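Local coordinates for protein acetone carboxylase alpha subunit (Xanthobacter autotrophicus Py2, PDB 5M45) that forms the alpha subunit of a manganese-containing enzyme assembly of six chains and belongs to the hydantoinase B/oxoprolinase family, at residues L332-S337 with T409-G414; A710-R715 with I749-Y754; A720-G725 with D740-P745. All blocks are in the same frame, centred on the assembly; numbering follows the deposited sequence.

Contact 1 (L332-S337 with T409-G414); sequences LDFEGS and TALWRG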
ATOM      1  N   LEU A 332     -27.338 -21.122  11.197  1.00 16.04           N
ATOM      2  CA  LEU A 332     -26.051 -21.768  10.943  1.00 15.99           C
ATOM      3  C   LEU A 332     -25.024 -21.311  11.973  1.00 15.42           C
ATOM      4  O   LEU A 332     -24.715 -20.122  12.040  1.00 15.47           O
ATOM      5  CB  LEU A 332     -25.578 -21.471   9.541  1.00 16.71           C
ATOM      6  CG  LEU A 332     -26.567 -22.022   8.498  1.00 17.45           C
ATOM      7  CD1 LEU A 332     -27.431 -20.917   7.950  1.00 17.68           C
ATOM      8  CD2 LEU A 332     -25.853 -22.722   7.343  1.00 18.14           C
ATOM      9  N   ASP A 333     -24.498 -22.263  12.759  1.00 15.01           N
ATOM     10  CA  ASP A 333     -23.614 -21.991  13.898  1.00 14.92           C
ATOM     11  C   ASP A 333     -22.280 -22.694  13.644  1.00 14.71           C
ATOM     12  O   ASP A 333     -22.249 -23.927  13.469  1.00 14.58           O
ATOM     13  CB  ASP A 333     -24.305 -22.501  15.180  1.00 15.36           C
ATOM     14  CG  ASP A 333     -23.524 -22.173  16.471  1.00 15.65           C
ATOM     15  OD1 ASP A 333     -22.333 -21.822  16.447  1.00 15.43           O
ATOM     16  OD2 ASP A 333     -24.138 -22.263  17.565  1.00 16.61           O
ATOM     17  N   PHE A 334     -21.189 -21.919  13.629  1.00 14.47           N
ATOM     18  CA  PHE A 334     -19.831 -22.401  13.318  1.00 14.35           C
ATOM     19  C   PHE A 334     -18.899 -22.542  14.549  1.00 14.56           C
ATOM     20  O   PHE A 334     -17.675 -22.565  14.400  1.00 14.60           O
ATOM     21  CB  PHE A 334     -19.229 -21.547  12.191  1.00 14.23           C
ATOM     22  CG  PHE A 334     -19.991 -21.688  10.887  1.00 14.04           C
ATOM     23  CD1 PHE A 334     -21.136 -20.925  10.640  1.00 14.23           C
ATOM     24  CD2 PHE A 334     -19.625 -22.644   9.948  1.00 13.90           C
ATOM     25  CE1 PHE A 334     -21.863 -21.098   9.457  1.00 14.18           C
ATOM     26  CE2 PHE A 334     -20.354 -22.826   8.784  1.00 14.01           C
ATOM     27  CZ  PHE A 334     -21.474 -22.050   8.534  1.00 14.13           C
ATOM     28  N   GLU A 335     -19.483 -22.678  15.750  1.00 14.84           N
ATOM     29  CA  GLU A 335     -18.768 -23.076  16.952  1.00 15.09           C
ATOM     30  C   GLU A 335     -17.841 -24.245  16.687  1.00 14.52           C
ATOM     31  O   GLU A 335     -18.282 -25.262  16.140  1.00 14.36           O
ATOM     32  CB  GLU A 335     -19.771 -23.509  18.038  1.00 16.03           C
ATOM     33  CG  GLU A 335     -19.188 -24.102  19.364  1.00 16.97           C
ATOM     34  CD  GLU A 335     -18.824 -23.015  20.387  1.00 17.54           C
ATOM     35  OE1 GLU A 335     -18.274 -23.282  21.485  1.00 19.07           O
ATOM     36  OE2 GLU A 335     -19.089 -21.850  20.089  1.00 18.74           O
ATOM     37  N   GLY A 336     -16.584 -24.106  17.077  1.00 13.68           N
ATOM     38  CA  GLY A 336     -15.585 -25.127  16.849  1.00 13.51           C
ATOM     39  C   GLY A 336     -14.576 -24.860  15.747  1.00 13.07           C
ATOM     40  O   GLY A 336     -13.618 -25.602  15.594  1.00 13.25           O
ATOM     41  N   SER A 337     -14.780 -23.791  14.990  1.00 12.44           N
ATOM     42  CA  SER A 337     -13.892 -23.470  13.864  1.00 12.21           C
ATOM     43  C   SER A 337     -12.500 -23.032  14.343  1.00 12.01           C
ATOM     44  O   SER A 337     -12.331 -22.559  15.478  1.00 11.96           O
ATOM     45  CB  SER A 337     -14.511 -22.356  12.975  1.00 11.92           C
ATOM     46  OG  SER A 337     -15.748 -22.766  12.391  1.00 11.84           O
ATOM     47  N   THR A 409     -18.917 -25.845   0.905  1.00 12.41           N
ATOM     48  CA  THR A 409     -19.286 -27.112   0.250  1.00 12.74           C
ATOM     49  C   THR A 409     -20.103 -28.060   1.153  1.00 12.87           C
ATOM     50  O   THR A 409     -21.032 -28.709   0.684  1.00 12.72           O
ATOM     51  CB  THR A 409     -18.065 -27.812  -0.389  1.00 13.03           C
ATOM     52  OG1 THR A 409     -18.489 -28.866  -1.276  1.00 13.34           O
ATOM     53  CG2 THR A 409     -17.132 -28.352   0.670  1.00 13.21           C
ATOM     54  N   ALA A 410     -19.786 -28.103   2.449  1.00 13.06           N
ATOM     55  CA  ALA A 410     -20.511 -28.971   3.389  1.00 13.40           C
ATOM     56  C   ALA A 410     -21.994 -28.592   3.546  1.00 13.75           C
ATOM     57  O   ALA A 410     -22.819 -29.460   3.814  1.00 13.73           O
ATOM     58  CB  ALA A 410     -19.827 -28.972   4.737  1.00 13.49           C
ATOM     59  N   LEU A 411     -22.344 -27.317   3.352  1.00 14.01           N
ATOM     60  CA  LEU A 411     -23.724 -26.874   3.525  1.00 14.82           C
ATOM     61  C   LEU A 411     -24.654 -27.443   2.453  1.00 14.87           C
ATOM     62  O   LEU A 411     -25.818 -27.720   2.730  1.00 14.14           O
ATOM     63  CB  LEU A 411     -23.843 -25.343   3.620  1.00 15.34           C
ATOM     64  CG  LEU A 411     -22.790 -24.665   4.558  1.00 16.28           C
ATOM     65  CD1 LEU A 411     -22.946 -23.153   4.661  1.00 16.78           C
ATOM     66  CD2 LEU A 411     -22.727 -25.228   5.969  1.00 16.94           C
ATOM     67  N   TRP A 412     -24.147 -27.650   1.224  1.00 15.28           N
ATOM     68  CA  TRP A 412     -24.926 -28.369   0.187  1.00 16.01           C
ATOM     69  C   TRP A 412     -25.329 -29.778   0.637  1.00 16.04           C
ATOM     70  O   TRP A 412     -26.430 -30.246   0.326  1.00 16.03           O
ATOM     71  CB  TRP A 412     -24.119 -28.569  -1.104  1.00 16.90           C
ATOM     72  CG  TRP A 412     -23.822 -27.389  -1.952  1.00 17.57           C
ATOM     73  CD1 TRP A 412     -22.712 -26.590  -1.875  1.00 17.99           C
ATOM     74  CD2 TRP A 412     -24.588 -26.905  -3.087  1.00 17.95           C
ATOM     75  NE1 TRP A 412     -22.758 -25.634  -2.882  1.00 18.12           N
ATOM     76  CE2 TRP A 412     -23.889 -25.815  -3.635  1.00 18.08           C
ATOM     77  CE3 TRP A 412     -25.787 -27.307  -3.681  1.00 18.65           C
ATOM     78  CZ2 TRP A 412     -24.349 -25.102  -4.747  1.00 18.41           C
ATOM     79  CZ3 TRP A 412     -26.255 -26.617  -4.794  1.00 18.51           C
ATOM     80  CH2 TRP A 412     -25.530 -25.526  -5.328  1.00 18.47           C
ATOM     81  N   ARG A 413     -24.439 -30.477   1.357  1.00 15.71           N
ATOM     82  CA  ARG A 413     -24.749 -31.815   1.823  1.00 15.54           C
ATOM     83  C   ARG A 413     -25.898 -31.832   2.837  1.00 15.70           C
ATOM     84  O   ARG A 413     -26.813 -32.677   2.763  1.00 15.69           O
ATOM     85  CB  ARG A 413     -23.510 -32.516   2.410  1.00 15.60           C
ATOM     86  CG  ARG A 413     -22.396 -32.710   1.397  1.00 15.43           C
ATOM     87  CD  ARG A 413     -21.369 -33.797   1.818  1.00 15.15           C
ATOM     88  NE  ARG A 413     -20.787 -33.544   3.133  1.00 14.97           N
ATOM     89  CZ  ARG A 413     -19.753 -32.723   3.385  1.00 14.84           C
ATOM     90  NH1 ARG A 413     -19.114 -32.042   2.422  1.00 14.54           N
ATOM     91  NH2 ARG A 413     -19.327 -32.594   4.652  1.00 15.00           N
ATOM     92  N   GLY A 414     -25.873 -30.898   3.785  1.00 15.53           N
ATOM     93  CA  GLY A 414     -26.975 -30.812   4.742  1.00 15.88           C
ATOM     94  C   GLY A 414     -28.311 -30.519   4.097  1.00 15.93           C
ATOM     95  O   GLY A 414     -29.306 -31.212   4.355  1.00 15.89           O
TER
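The carbonyl oxygen of F334, a residue whose ring reaches helix 401-422, accepts two bonds from S337. S337 OG binds F334 O at 2.8 Å, in the carbonyl plane and on a lone pair, and S337 N closes a type II turn onto F334 O at 3.2 Å. G336 takes the third place of this turn with a positive phi (105°), a conformation natural to glycine. Overlapping it, D333 OD1 accepts from E335 N (3.1 Å), an Asx turn. R381 forms salt bridges to both D333 and E335, and R727 to D333, so the carboxylates of the buried D333 and the partly exposed E335 are both paired with arginine.

The contact itself is apolar. L411 splits its two methyls between neighbours: CD1 meets L332 CD2 at 4.0 Å, while CD2 stands 4.3 Å from F334 CZ, approaching the ring obliquely. An extended second torsion (chi2 -179°) carries CD1 of L411 outward from the helix. Branched leucines and a flat ring suit this buried layer, to which C320 and I356 also contribute; F352 meets the F334 ring edge-to-face. Helix 401-422 thus packs through L411 against the end of strand 330-333 in a mixed sheet, a case of helix-on-sheet packing.

Contact 2 (A710-R715 with I749-Y754); sequences AGTQVR and IGVPTY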
ATOM      1  N   ALA A 710      -0.331 -37.957  16.516  1.00 17.04           N
ATOM      2  CA  ALA A 710      -0.707 -37.407  15.207  1.00 16.18           C
ATOM      3  C   ALA A 710       0.285 -36.302  14.841  1.00 16.23           C
ATOM      4  O   ALA A 710       1.001 -35.785  15.695  1.00 16.55           O
ATOM      5  CB  ALA A 710      -2.127 -36.828  15.224  1.00 15.52           C
ATOM      6  N   GLY A 711       0.325 -35.908  13.578  1.00 15.54           N
ATOM      7  CA  GLY A 711       1.224 -34.841  13.149  1.00 15.40           C
ATOM      8  C   GLY A 711       0.911 -33.489  13.790  1.00 14.80           C
ATOM      9  O   GLY A 711      -0.195 -33.263  14.312  1.00 14.06           O
ATOM     10  N   THR A 712       1.897 -32.596  13.768  1.00 14.92           N
ATOM     11  CA  THR A 712       1.730 -31.284  14.401  1.00 14.78           C
ATOM     12  C   THR A 712       0.551 -30.505  13.819  1.00 14.19           C
ATOM     13  O   THR A 712      -0.137 -29.792  14.548  1.00 13.99           O
ATOM     14  CB  THR A 712       3.001 -30.435  14.328  1.00 15.39           C
ATOM     15  OG1 THR A 712       3.398 -30.297  12.974  1.00 15.50           O
ATOM     16  CG2 THR A 712       4.144 -31.077  15.078  1.00 16.24           C
ATOM     17  N   GLN A 713       0.308 -30.658  12.521  1.00 13.75           N
ATOM     18  CA  GLN A 713      -0.798 -29.958  11.876  1.00 13.42           C
ATOM     19  C   GLN A 713      -2.183 -30.407  12.398  1.00 13.11           C
ATOM     20  O   GLN A 713      -3.064 -29.566  12.550  1.00 13.37           O
ATOM     21  CB  GLN A 713      -0.717 -30.031  10.336  1.00 13.28           C
ATOM     22  CG  GLN A 713      -0.940 -31.396   9.690  1.00 13.16           C
ATOM     23  CD  GLN A 713       0.240 -32.354   9.757  1.00 13.70           C
ATOM     24  OE1 GLN A 713       1.324 -32.053  10.253  1.00 14.52           O
ATOM     25  NE2 GLN A 713       0.028 -33.539   9.250  1.00 13.88           N
ATOM     26  N   VAL A 714      -2.350 -31.692  12.716  1.00 12.78           N
ATOM     27  CA  VAL A 714      -3.597 -32.181  13.302  1.00 12.52           C
ATOM     28  C   VAL A 714      -3.782 -31.640  14.750  1.00 12.80           C
ATOM     29  O   VAL A 714      -4.849 -31.115  15.119  1.00 12.50           O
ATOM     30  CB  VAL A 714      -3.661 -33.720  13.266  1.00 12.63           C
ATOM     31  CG1 VAL A 714      -4.897 -34.246  13.995  1.00 12.49           C
ATOM     32  CG2 VAL A 714      -3.667 -34.222  11.835  1.00 12.61           C
ATOM     33  N   ARG A 715      -2.731 -31.739  15.556  1.00 13.42           N
ATOM     34  CA  ARG A 715      -2.804 -31.242  16.945  1.00 13.70           C
ATOM     35  C   ARG A 715      -3.018 -29.729  17.037  1.00 13.31           C
ATOM     36  O   ARG A 715      -3.770 -29.286  17.903  1.00 13.29           O
ATOM     37  CB  ARG A 715      -1.582 -31.667  17.724  1.00 14.70           C
ATOM     38  CG  ARG A 715      -1.593 -33.171  17.939  1.00 15.55           C
ATOM     39  CD  ARG A 715      -0.445 -33.627  18.782  1.00 16.61           C
ATOM     40  NE  ARG A 715       0.681 -33.883  17.893  1.00 17.24           N
ATOM     41  CZ  ARG A 715       1.908 -33.449  18.068  1.00 17.92           C
ATOM     42  NH1 ARG A 715       2.260 -32.733  19.123  1.00 18.75           N
ATOM     43  NH2 ARG A 715       2.805 -33.767  17.167  1.00 18.34           N
ATOM     44  N   ILE A 749       3.049 -28.101  21.458  1.00 19.98           N
ATOM     45  CA  ILE A 749       3.235 -28.824  20.187  1.00 19.67           C
ATOM     46  C   ILE A 749       4.662 -28.626  19.604  1.00 19.85           C
ATOM     47  O   ILE A 749       5.189 -29.520  18.967  1.00 21.04           O
ATOM     48  CB  ILE A 749       2.124 -28.442  19.168  1.00 18.36           C
ATOM     49  CG1 ILE A 749       0.743 -28.835  19.732  1.00 18.19           C
ATOM     50  CG2 ILE A 749       2.337 -29.101  17.796  1.00 18.29           C
ATOM     51  CD1 ILE A 749      -0.423 -28.152  19.017  1.00 17.68           C
ATOM     52  N   GLY A 750       5.260 -27.462  19.823  1.00 19.60           N
ATOM     53  CA  GLY A 750       6.576 -27.142  19.294  1.00 19.73           C
ATOM     54  C   GLY A 750       6.591 -26.336  17.999  1.00 19.50           C
ATOM     55  O   GLY A 750       7.629 -26.259  17.327  1.00 20.04           O
ATOM     56  N   VAL A 751       5.465 -25.721  17.648  1.00 18.30           N
ATOM     57  CA  VAL A 751       5.395 -24.858  16.465  1.00 17.76           C
ATOM     58  C   VAL A 751       5.166 -23.436  16.957  1.00 17.33           C
ATOM     59  O   VAL A 751       4.684 -23.255  18.072  1.00 16.86           O
ATOM     60  CB  VAL A 751       4.282 -25.279  15.484  1.00 17.34           C
ATOM     61  CG1 VAL A 751       4.598 -26.634  14.871  1.00 17.88           C
ATOM     62  CG2 VAL A 751       2.913 -25.323  16.135  1.00 17.05           C
ATOM     63  N   PRO A 752       5.465 -22.432  16.120  1.00 17.43           N
ATOM     64  CA  PRO A 752       5.108 -21.049  16.518  1.00 17.24           C
ATOM     65  C   PRO A 752       3.602 -20.847  16.748  1.00 16.47           C
ATOM     66  O   PRO A 752       2.800 -21.408  16.017  1.00 15.51           O
ATOM     67  CB  PRO A 752       5.592 -20.199  15.340  1.00 17.26           C
ATOM     68  CG  PRO A 752       6.527 -21.064  14.561  1.00 17.91           C
ATOM     69  CD  PRO A 752       6.092 -22.472  14.778  1.00 17.70           C
ATOM     70  N   THR A 753       3.255 -20.021  17.752  1.00 16.29           N
ATOM     71  CA  THR A 753       1.866 -19.716  18.108  1.00 15.83           C
ATOM     72  C   THR A 753       1.601 -18.200  18.291  1.00 15.51           C
ATOM     73  O   THR A 753       0.723 -17.794  19.104  1.00 15.45           O
ATOM     74  CB  THR A 753       1.440 -20.464  19.393  1.00 16.29           C
ATOM     75  OG1 THR A 753       2.256 -20.014  20.472  1.00 17.13           O
ATOM     76  CG2 THR A 753       1.602 -21.988  19.278  1.00 16.44           C
ATOM     77  N   TYR A 754       2.295 -17.371  17.516  1.00 15.31           N
ATOM     78  CA  TYR A 754       2.031 -15.915  17.486  1.00 15.11           C
ATOM     79  C   TYR A 754       0.600 -15.659  17.055  1.00 15.28           C
ATOM     80  O   TYR A 754       0.087 -16.261  16.093  1.00 15.28           O
ATOM     81  CB  TYR A 754       3.027 -15.171  16.568  1.00 14.72           C
ATOM     82  CG  TYR A 754       4.439 -14.940  17.140  1.00 14.69           C
ATOM     83  CD1 TYR A 754       4.970 -15.749  18.136  1.00 14.71           C
ATOM     84  CD2 TYR A 754       5.257 -13.926  16.616  1.00 14.60           C
ATOM     85  CE1 TYR A 754       6.249 -15.531  18.633  1.00 15.11           C
ATOM     86  CE2 TYR A 754       6.541 -13.706  17.111  1.00 14.96           C
ATOM     87  CZ  TYR A 754       7.053 -14.537  18.094  1.00 15.25           C
ATOM     88  OH  TYR A 754       8.287 -14.336  18.630  1.00 15.50           O
TER
HETATM   89  O   HOH W   1       4.855 -32.269  18.562  1.00 44.55           O
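This is a surface contact in which the loop after helix 726-735 lies against the first turn of helix 712-724; it is made by apolar packing and one water bridge. I749 is the central residue: its CG2 branch lies between T712 and the tip of R715, while its CD1 meets the backbone and CB of R715. CG2 packs on T712, 3.8 Å from T712 CB, and also lies 3.9 Å from R715 NH1, oblique to the guanidinium. CD1 extends to the helix backbone and comes within 3.6 Å of R715 C. The side chains of I749 and R715 run past each other in opposite directions, so the aliphatic part of the arginine borders the isoleucine while its charged end goes on to polar partners. V751 adds CG1, 4.2 Å from T712 CB. With OG1 of T712 set between its backbone N and carbonyl carbon (chi1 56°), its CG2 is left to face I749.

R715 folds back along its own helix end, bent at chi3 (-88°). NE and NH2 both grip A710 O, at 2.9 and 3.1 Å; NE comes from above the carbonyl plane, and A710 O lies close to the guanidinium plane. NH1 donates to a water 2.7 Å away, which in turn donates to I749 O. These bonds fix the rotation of the guanidinium beside I749.

G711 is the N-cap of the helix, and G750 turns the loop at a positive phi. Q713 rests on strand 313-324, V751 on L312 just before that strand, and A710 and R715 also pack on another protein's chain.

Contact 3 (A720-G725 with D740-P745); sequences ASFKLG and DSWTLP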
ATOM      1  N   ALA A 720      -6.325 -25.099  18.688  1.00 12.68           N
ATOM      2  CA  ALA A 720      -6.846 -23.754  18.393  1.00 12.95           C
ATOM      3  C   ALA A 720      -8.403 -23.739  18.399  1.00 13.01           C
ATOM      4  O   ALA A 720      -9.017 -22.804  18.933  1.00 13.29           O
ATOM      5  CB  ALA A 720      -6.315 -23.262  17.053  1.00 12.88           C
ATOM      6  N   SER A 721      -9.004 -24.778  17.832  1.00 12.83           N
ATOM      7  CA  SER A 721     -10.462 -24.962  17.800  1.00 12.81           C
ATOM      8  C   SER A 721     -11.068 -25.058  19.238  1.00 13.27           C
ATOM      9  O   SER A 721     -12.088 -24.449  19.549  1.00 13.22           O
ATOM     10  CB  SER A 721     -10.820 -26.185  16.945  1.00 12.54           C
ATOM     11  OG  SER A 721     -10.465 -26.017  15.542  1.00 12.21           O
ATOM     12  N   PHE A 722     -10.398 -25.810  20.114  1.00 13.80           N
ATOM     13  CA  PHE A 722     -10.848 -25.962  21.491  1.00 14.70           C
ATOM     14  C   PHE A 722     -10.905 -24.617  22.202  1.00 15.91           C
ATOM     15  O   PHE A 722     -11.900 -24.317  22.867  1.00 16.27           O
ATOM     16  CB  PHE A 722      -9.937 -26.880  22.324  1.00 14.80           C
ATOM     17  CG  PHE A 722      -9.945 -28.352  21.942  1.00 14.33           C
ATOM     18  CD1 PHE A 722     -10.949 -28.939  21.165  1.00 14.13           C
ATOM     19  CD2 PHE A 722      -8.928 -29.156  22.411  1.00 14.66           C
ATOM     20  CE1 PHE A 722     -10.899 -30.278  20.845  1.00 14.08           C
ATOM     21  CE2 PHE A 722      -8.871 -30.505  22.092  1.00 14.68           C
ATOM     22  CZ  PHE A 722      -9.855 -31.070  21.305  1.00 14.22           C
ATOM     23  N   LYS A 723      -9.844 -23.808  22.074  1.00 16.69           N
ATOM     24  CA  LYS A 723      -9.798 -22.502  22.764  1.00 18.05           C
ATOM     25  C   LYS A 723     -10.888 -21.537  22.303  1.00 17.41           C
ATOM     26  O   LYS A 723     -11.448 -20.861  23.106  1.00 17.46           O
ATOM     27  CB  LYS A 723      -8.451 -21.815  22.592  1.00 19.63           C
ATOM     28  CG  LYS A 723      -7.426 -22.378  23.542  1.00 21.87           C
ATOM     29  CD  LYS A 723      -6.058 -21.693  23.343  1.00 23.68           C
ATOM     30  CE  LYS A 723      -5.466 -21.948  21.923  1.00 23.54           C
ATOM     31  NZ  LYS A 723      -4.020 -21.735  21.785  1.00 23.52           N
ATOM     32  N   LEU A 724     -11.153 -21.462  21.004  1.00 16.67           N
ATOM     33  CA  LEU A 724     -12.228 -20.585  20.464  1.00 16.75           C
ATOM     34  C   LEU A 724     -13.663 -21.141  20.608  1.00 16.95           C
ATOM     35  O   LEU A 724     -14.622 -20.377  20.463  1.00 17.11           O
ATOM     36  CB  LEU A 724     -11.961 -20.276  18.986  1.00 16.22           C
ATOM     37  CG  LEU A 724     -10.800 -19.297  18.754  1.00 16.33           C
ATOM     38  CD1 LEU A 724     -10.236 -19.478  17.343  1.00 15.90           C
ATOM     39  CD2 LEU A 724     -11.209 -17.871  18.990  1.00 16.60           C
ATOM     40  N   GLY A 725     -13.792 -22.440  20.873  1.00 15.32           N
ATOM     41  CA  GLY A 725     -15.070 -23.165  20.905  1.00 15.71           C
ATOM     42  C   GLY A 725     -15.194 -24.151  22.069  1.00 16.33           C
ATOM     43  O   GLY A 725     -15.090 -25.362  21.866  1.00 16.38           O
ATOM     44  N   ASP A 740     -10.374 -35.705  32.513  1.00 23.83           N
ATOM     45  CA  ASP A 740      -9.992 -34.310  32.739  1.00 24.24           C
ATOM     46  C   ASP A 740      -8.485 -34.053  32.838  1.00 23.66           C
ATOM     47  O   ASP A 740      -8.043 -32.942  32.542  1.00 22.70           O
ATOM     48  CB  ASP A 740     -10.717 -33.716  33.970  1.00 25.52           C
ATOM     49  CG  ASP A 740     -12.223 -33.551  33.749  1.00 26.45           C
ATOM     50  OD1 ASP A 740     -12.684 -33.586  32.591  1.00 26.63           O
ATOM     51  OD2 ASP A 740     -12.955 -33.406  34.745  1.00 28.73           O
ATOM     52  N   SER A 741      -7.710 -35.067  33.208  1.00 23.47           N
ATOM     53  CA  SER A 741      -6.243 -34.971  33.234  1.00 23.28           C
ATOM     54  C   SER A 741      -5.574 -34.874  31.828  1.00 22.01           C
ATOM     55  O   SER A 741      -4.426 -34.466  31.731  1.00 22.72           O
ATOM     56  CB  SER A 741      -5.678 -36.166  33.978  1.00 23.64           C
ATOM     57  OG  SER A 741      -6.103 -37.356  33.332  1.00 23.82           O
ATOM     58  N   TRP A 742      -6.279 -35.267  30.765  1.00 20.75           N
ATOM     59  CA  TRP A 742      -5.801 -35.067  29.386  1.00 19.66           C
ATOM     60  C   TRP A 742      -6.059 -33.610  28.962  1.00 18.74           C
ATOM     61  O   TRP A 742      -7.172 -33.135  29.098  1.00 18.25           O
ATOM     62  CB  TRP A 742      -6.526 -36.032  28.417  1.00 19.04           C
ATOM     63  CG  TRP A 742      -6.100 -35.972  26.958  1.00 18.20           C
ATOM     64  CD1 TRP A 742      -5.133 -36.700  26.366  1.00 18.10           C
ATOM     65  CD2 TRP A 742      -6.655 -35.135  25.931  1.00 17.49           C
ATOM     66  NE1 TRP A 742      -5.034 -36.381  25.033  1.00 17.57           N
ATOM     67  CE2 TRP A 742      -5.958 -35.418  24.738  1.00 17.17           C
ATOM     68  CE3 TRP A 742      -7.670 -34.164  25.902  1.00 17.18           C
ATOM     69  CZ2 TRP A 742      -6.257 -34.780  23.530  1.00 16.43           C
ATOM     70  CZ3 TRP A 742      -7.955 -33.524  24.698  1.00 16.57           C
ATOM     71  CH2 TRP A 742      -7.260 -33.859  23.536  1.00 16.36           C
ATOM     72  N   THR A 743      -5.021 -32.921  28.482  1.00 18.45           N
ATOM     73  CA  THR A 743      -5.155 -31.554  27.956  1.00 18.14           C
ATOM     74  C   THR A 743      -4.299 -31.417  26.671  1.00 17.74           C
ATOM     75  O   THR A 743      -3.319 -32.176  26.487  1.00 18.18           O
ATOM     76  CB  THR A 743      -4.714 -30.459  28.955  1.00 18.63           C
ATOM     77  OG1 THR A 743      -3.313 -30.579  29.225  1.00 19.23           O
ATOM     78  CG2 THR A 743      -5.496 -30.572  30.311  1.00 19.19           C
ATOM     79  N   LEU A 744      -4.678 -30.462  25.814  1.00 17.13           N
ATOM     80  CA  LEU A 744      -3.997 -30.194  24.538  1.00 16.62           C
ATOM     81  C   LEU A 744      -3.683 -28.691  24.351  1.00 16.09           C
ATOM     82  O   LEU A 744      -4.280 -28.017  23.468  1.00 15.72           O
ATOM     83  CB  LEU A 744      -4.814 -30.776  23.383  1.00 16.41           C
ATOM     84  CG  LEU A 744      -4.051 -30.945  22.057  1.00 16.41           C
ATOM     85  CD1 LEU A 744      -3.043 -32.115  22.078  1.00 16.94           C
ATOM     86  CD2 LEU A 744      -5.063 -31.060  20.918  1.00 16.30           C
ATOM     87  N   PRO A 745      -2.770 -28.156  25.173  1.00 16.35           N
ATOM     88  CA  PRO A 745      -2.383 -26.743  24.968  1.00 16.38           C
ATOM     89  C   PRO A 745      -1.540 -26.574  23.689  1.00 16.42           C
ATOM     90  O   PRO A 745      -0.641 -27.374  23.397  1.00 16.23           O
ATOM     91  CB  PRO A 745      -1.562 -26.413  26.217  1.00 16.78           C
ATOM     92  CG  PRO A 745      -1.011 -27.719  26.687  1.00 17.15           C
ATOM     93  CD  PRO A 745      -2.029 -28.783  26.293  1.00 16.86           C
TER
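The rings of F722 and W742 meet edge against edge: F722 CE2 lies 4.0 Å from W742 CH2, each near the plane of the other ring, so this is neither a face stack nor a T-shape. L744 CD2 touches the same F722 CE2 at 4.0 Å, from an oblique direction, so one ring atom, CE2, meets both partners. Both cross the F722 side chain at about a right angle. Two further residues join: F732 meets the F722 ring with planes about 60° apart, and K708 makes a cation-pi contact with the indole.

W742 does not aim its CB at the helix; with CG anti to the backbone N (chi1 -178°), the long indole extends until the far rim of its six-membered ring arrives at F722. Its polar end is bound as well, NE1 donating to I705 O. Tryptophan suits the place because it spans from this bond to the apolar contact, and L744 adds a branched apolar end whose CD2 reaches the same ring atom.

F722 belongs to the last turn of helix 712-724; G725 then leaves helical geometry and caps the start of helix 726-735. The loop 740-745 folds back over both helices, with W742 on F732 of the second and L744 on F722 of the first.

How the contacts relate
Contacts 1 and 3 are buried, whereas contact 2 lies at the surface, and the chemistry follows: aliphatic and aromatic groups carry contacts 1 and 3, while contact 2 adds an arginine and a bridging water to its methyl groups. Contacts 2 and 3 share helix 712-724, one at its start and the other at its end, and contact 3 is nested inside the loop that contact 2 closes. They touch where R715 O lies 3.7 Å from L744 CD2. Contact 1 ties a helix to a sheet earlier in the chain, yet its turn reaches the same helix, with G336 O 3.2 Å from S721 CB. Contacts 1 and 2 do not touch, their centres being about 24 Å apart.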